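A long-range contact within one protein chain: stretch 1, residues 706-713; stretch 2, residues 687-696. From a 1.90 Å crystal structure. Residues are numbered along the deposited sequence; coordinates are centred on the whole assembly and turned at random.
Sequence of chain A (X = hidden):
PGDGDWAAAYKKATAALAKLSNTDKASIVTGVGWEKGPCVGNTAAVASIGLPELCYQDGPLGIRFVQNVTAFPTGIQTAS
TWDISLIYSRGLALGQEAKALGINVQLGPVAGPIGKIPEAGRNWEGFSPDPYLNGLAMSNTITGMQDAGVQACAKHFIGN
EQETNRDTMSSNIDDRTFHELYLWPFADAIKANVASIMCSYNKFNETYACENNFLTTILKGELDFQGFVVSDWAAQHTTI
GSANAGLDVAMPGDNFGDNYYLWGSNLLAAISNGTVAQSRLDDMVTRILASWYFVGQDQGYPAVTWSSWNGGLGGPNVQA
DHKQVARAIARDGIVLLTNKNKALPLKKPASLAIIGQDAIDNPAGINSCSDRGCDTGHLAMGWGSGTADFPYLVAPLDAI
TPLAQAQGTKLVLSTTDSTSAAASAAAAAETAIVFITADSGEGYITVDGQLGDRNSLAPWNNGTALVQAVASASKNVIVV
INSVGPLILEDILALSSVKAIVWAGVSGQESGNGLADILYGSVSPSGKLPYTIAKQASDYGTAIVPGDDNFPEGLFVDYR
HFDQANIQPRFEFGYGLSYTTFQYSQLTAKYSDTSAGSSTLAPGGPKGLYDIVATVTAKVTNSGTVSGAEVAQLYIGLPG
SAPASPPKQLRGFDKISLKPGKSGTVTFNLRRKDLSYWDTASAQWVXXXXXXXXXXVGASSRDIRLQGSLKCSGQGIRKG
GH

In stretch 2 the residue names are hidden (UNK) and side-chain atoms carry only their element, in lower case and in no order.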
# COMPACT_ATOMS: atom_id res chain seq x y z
N LEU A 706 -21.38 6.72 17.85
CA LEU A 706 -21.75 5.86 18.98
C LEU A 706 -20.57 5.73 19.89
O LEU A 706 -19.39 5.76 19.48
CB LEU A 706 -22.25 4.49 18.51
CG LEU A 706 -23.32 4.45 17.44
CD1 LEU A 706 -23.31 3.10 16.76
CD2 LEU A 706 -24.67 4.79 18.06
N GLN A 707 -20.86 5.57 21.16
CA GLN A 707 -19.79 5.41 22.11
C GLN A 707 -20.16 4.33 23.11
O GLN A 707 -21.33 4.17 23.49
CB GLN A 707 -19.55 6.76 22.79
CG GLN A 707 -18.49 6.78 23.88
CD GLN A 707 -18.98 6.38 25.28
OE1 GLN A 707 -20.08 6.70 25.72
NE2 GLN A 707 -18.14 5.66 25.97
N GLY A 708 -19.17 3.58 23.53
CA GLY A 708 -19.40 2.56 24.53
C GLY A 708 -18.10 2.23 25.19
O GLY A 708 -17.12 2.89 24.98
N SER A 709 -18.10 1.20 25.98
CA SER A 709 -16.85 0.77 26.63
C SER A 709 -16.78 -0.72 26.78
O SER A 709 -17.76 -1.42 26.57
CB SER A 709 -16.66 1.50 27.95
OG SER A 709 -17.71 1.16 28.78
N LEU A 710 -15.58 -1.21 27.00
CA LEU A 710 -15.33 -2.61 27.22
C LEU A 710 -14.58 -2.59 28.51
O LEU A 710 -13.48 -2.04 28.59
CB LEU A 710 -14.43 -3.21 26.15
CG LEU A 710 -14.86 -4.22 25.10
CD1 LEU A 710 -13.60 -4.69 24.38
CD2 LEU A 710 -15.69 -5.38 25.60
N LYS A 711 -15.22 -3.11 29.54
CA LYS A 711 -14.59 -3.40 30.82
C LYS A 711 -13.37 -4.26 30.51
O LYS A 711 -13.47 -5.15 29.67
CB LYS A 711 -15.59 -4.19 31.67
CG LYS A 711 -16.44 -5.20 30.83
CD LYS A 711 -17.70 -4.57 30.12
CE LYS A 711 -17.86 -5.06 28.68
NZ LYS A 711 -18.71 -4.19 27.81
N CYS A 712 -12.22 -3.93 31.09
CA CYS A 712 -10.95 -4.65 30.87
C CYS A 712 -10.84 -5.94 31.69
O CYS A 712 -9.91 -6.08 32.46
CB CYS A 712 -9.74 -3.78 31.25
SG CYS A 712 -9.52 -2.27 30.30
N SER A 713 -11.78 -6.87 31.47
CA SER A 713 -11.79 -8.21 32.06
C SER A 713 -12.98 -8.95 31.47
O SER A 713 -14.09 -8.39 31.43
CB SER A 713 -11.95 -8.14 33.59
OG SER A 713 -13.00 -7.24 33.93
N UNK A 687 -1.80 -6.43 27.65
CA UNK A 687 -3.22 -6.16 27.57
C UNK A 687 -3.77 -5.64 28.89
O UNK A 687 -3.83 -6.41 29.85
o UNK A 687 -3.31 -8.12 26.22
c UNK A 687 -3.99 -7.43 27.27
c UNK A 687 -5.43 -7.10 26.81
N UNK A 688 -4.20 -4.37 28.94
CA UNK A 688 -4.70 -3.80 30.20
C UNK A 688 -5.85 -4.60 30.85
O UNK A 688 -6.69 -5.27 30.19
c UNK A 688 -4.26 -3.40 27.84
c UNK A 688 -4.54 -2.07 28.54
c UNK A 688 -5.21 -2.40 29.82
N UNK A 689 -5.87 -4.49 32.17
CA UNK A 689 -6.61 -5.39 32.99
C UNK A 689 -7.45 -4.66 34.09
O UNK A 689 -7.97 -5.24 35.01
o UNK A 689 -6.17 -7.66 33.72
c UNK A 689 -4.78 -5.93 34.71
c UNK A 689 -5.55 -6.41 33.50
N UNK A 690 -7.53 -3.35 33.99
CA UNK A 690 -8.41 -2.56 34.85
C UNK A 690 -8.72 -1.28 34.09
O UNK A 690 -7.97 -0.84 33.20
c UNK A 690 -7.73 -2.20 36.18
o UNK A 690 -6.60 -1.37 35.93
N UNK A 691 -9.81 -0.66 34.46
CA UNK A 691 -10.28 0.45 33.68
C UNK A 691 -11.06 -0.20 32.56
O UNK A 691 -11.54 -1.36 32.67
N UNK A 692 -11.19 0.54 31.48
CA UNK A 692 -12.08 0.17 30.47
C UNK A 692 -11.53 0.76 29.21
O UNK A 692 -10.90 1.84 29.23
c UNK A 692 -13.54 2.27 30.69
o UNK A 692 -15.68 2.12 31.73
c UNK A 692 -13.46 0.75 30.76
c UNK A 692 -14.96 2.77 30.94
o UNK A 692 -15.40 3.77 30.31
N UNK A 693 -11.76 0.05 28.13
CA UNK A 693 -11.43 0.59 26.80
C UNK A 693 -12.54 1.48 26.39
O UNK A 693 -13.70 1.16 26.61
c UNK A 693 -8.86 -1.25 25.81
c UNK A 693 -9.40 -3.62 27.12
c UNK A 693 -8.09 -3.31 26.80
c UNK A 693 -7.83 -2.13 26.11
c UNK A 693 -10.17 -1.52 26.16
c UNK A 693 -11.28 -0.56 25.80
c UNK A 693 -10.44 -2.73 26.83
N UNK A 694 -12.23 2.60 25.73
CA UNK A 694 -13.26 3.39 25.12
C UNK A 694 -13.47 2.96 23.66
O UNK A 694 -12.51 2.75 22.95
o UNK A 694 -12.83 5.22 26.48
c UNK A 694 -12.86 4.84 25.17
N UNK A 695 -14.71 2.76 23.26
CA UNK A 695 -15.10 2.34 21.92
C UNK A 695 -15.82 3.50 21.21
O UNK A 695 -16.76 4.02 21.77
c UNK A 695 -15.63 0.04 22.89
c UNK A 695 -14.35 -0.49 22.29
c UNK A 695 -16.09 1.24 22.06
c UNK A 695 -16.67 -1.06 23.00
N UNK A 696 -15.37 3.89 20.01
CA UNK A 696 -15.93 4.98 19.24
C UNK A 696 -16.28 4.43 17.90
O UNK A 696 -15.38 3.94 17.22
c UNK A 696 -13.63 7.56 22.88
c UNK A 696 -14.98 6.16 19.11
c UNK A 696 -14.95 7.71 22.55
c UNK A 696 -13.20 6.51 20.79
c UNK A 696 -12.76 6.95 22.03
o UNK A 696 -13.20 7.98 24.08
c UNK A 696 -14.51 6.64 20.42
c UNK A 696 -15.39 7.25 21.33

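Position 687 carries one side-chain carbon bearing an oxygen and a further carbon, a β-branched hydroxyl side chain that lies out of reach of stretch 1; it is Thr687, and its hydroxyl is hydrogen-bonded elsewhere in the structure. At 688, three carbons close a ring onto the backbone nitrogen, which only proline does. Pro688 packs modestly, its CB 4.3 Å from Cys712 SG.

Position 689 again has one carbon carrying an oxygen and a carbon, and points away from stretch 1. This is Thr689; its backbone meets Cys712 instead, with CA 3.4 Å from Cys712 O in a CA-H...O contact. One carbon followed by one oxygen at 690 gives Ser690. Its side chain also points away, while its backbone N lies 3.5 Å from Cys712 CB.

No side-chain atoms are present at 691, and phi/psi of 83/-157° would jam a CB against the preceding carbonyl oxygen, so the residue is Gly691. Its carbonyl receives the hydrogen bond from Cys712 N (3.1 Å to Gly691 O), which extends the pairing just beyond the strands.

Position 692 has three carbons in a row, the last bearing two oxygens. An unbranched chain of this length ending in a carboxylate is glutamate. Glu692 shares a sheet face with Lys711 and Ser709, and its OE1 comes within 3.5 Å of Ser709 CB.

At 693, one carbon leads to a ring of six carbons with no oxygen attached, and Cys712 SG sits over one face of that ring; the residue is Phe693. The sulfur is 3.9 Å from the ring centroid and 28° off the ring normal, while Phe693 CD2 lies 4.1 Å from Leu710 CB.

The side chain at 694 is one carbon and one oxygen, hence Ser694. It pairs with Ser709 at a CA to CA distance of 4.7 Å, but its side chain stays clear of stretch 1. At 695 there are four carbons forked at the second, the pattern of leucine. Leu695 CD1 approaches Leu710 CG to 4.2 Å and passes beside the glycine at 708, where no side chain intervenes. The last position, 696, has one carbon and a six-carbon ring bearing an oxygen, and is Tyr696; its CE1 lies 3.9 Å from Gln707 CG, with the ring oblique to it.

The contact is an antiparallel ladder burying 654 Å² in total. Reciprocal hydrogen bonds join Gly708 to Leu695 (3.0 Å for both N to O pairs) and Leu710 to Phe693 (Phe693 N to Leu710 O 2.7 Å, Leu710 N to Phe693 O 3.1 Å). Alternation of the side chains gives the sheet two distinct faces: one bears Leu695, Phe693 and Leu710, all buried, and the other Gln707, Tyr696, the two serines, Lys711 and Glu692. Beyond the ladder, Cys712 points toward the loop before the second strand, and its buried side chain joins that loop to the Phe693 ring.

Stretch 2, residues 687-696: TPTSGEFSLY
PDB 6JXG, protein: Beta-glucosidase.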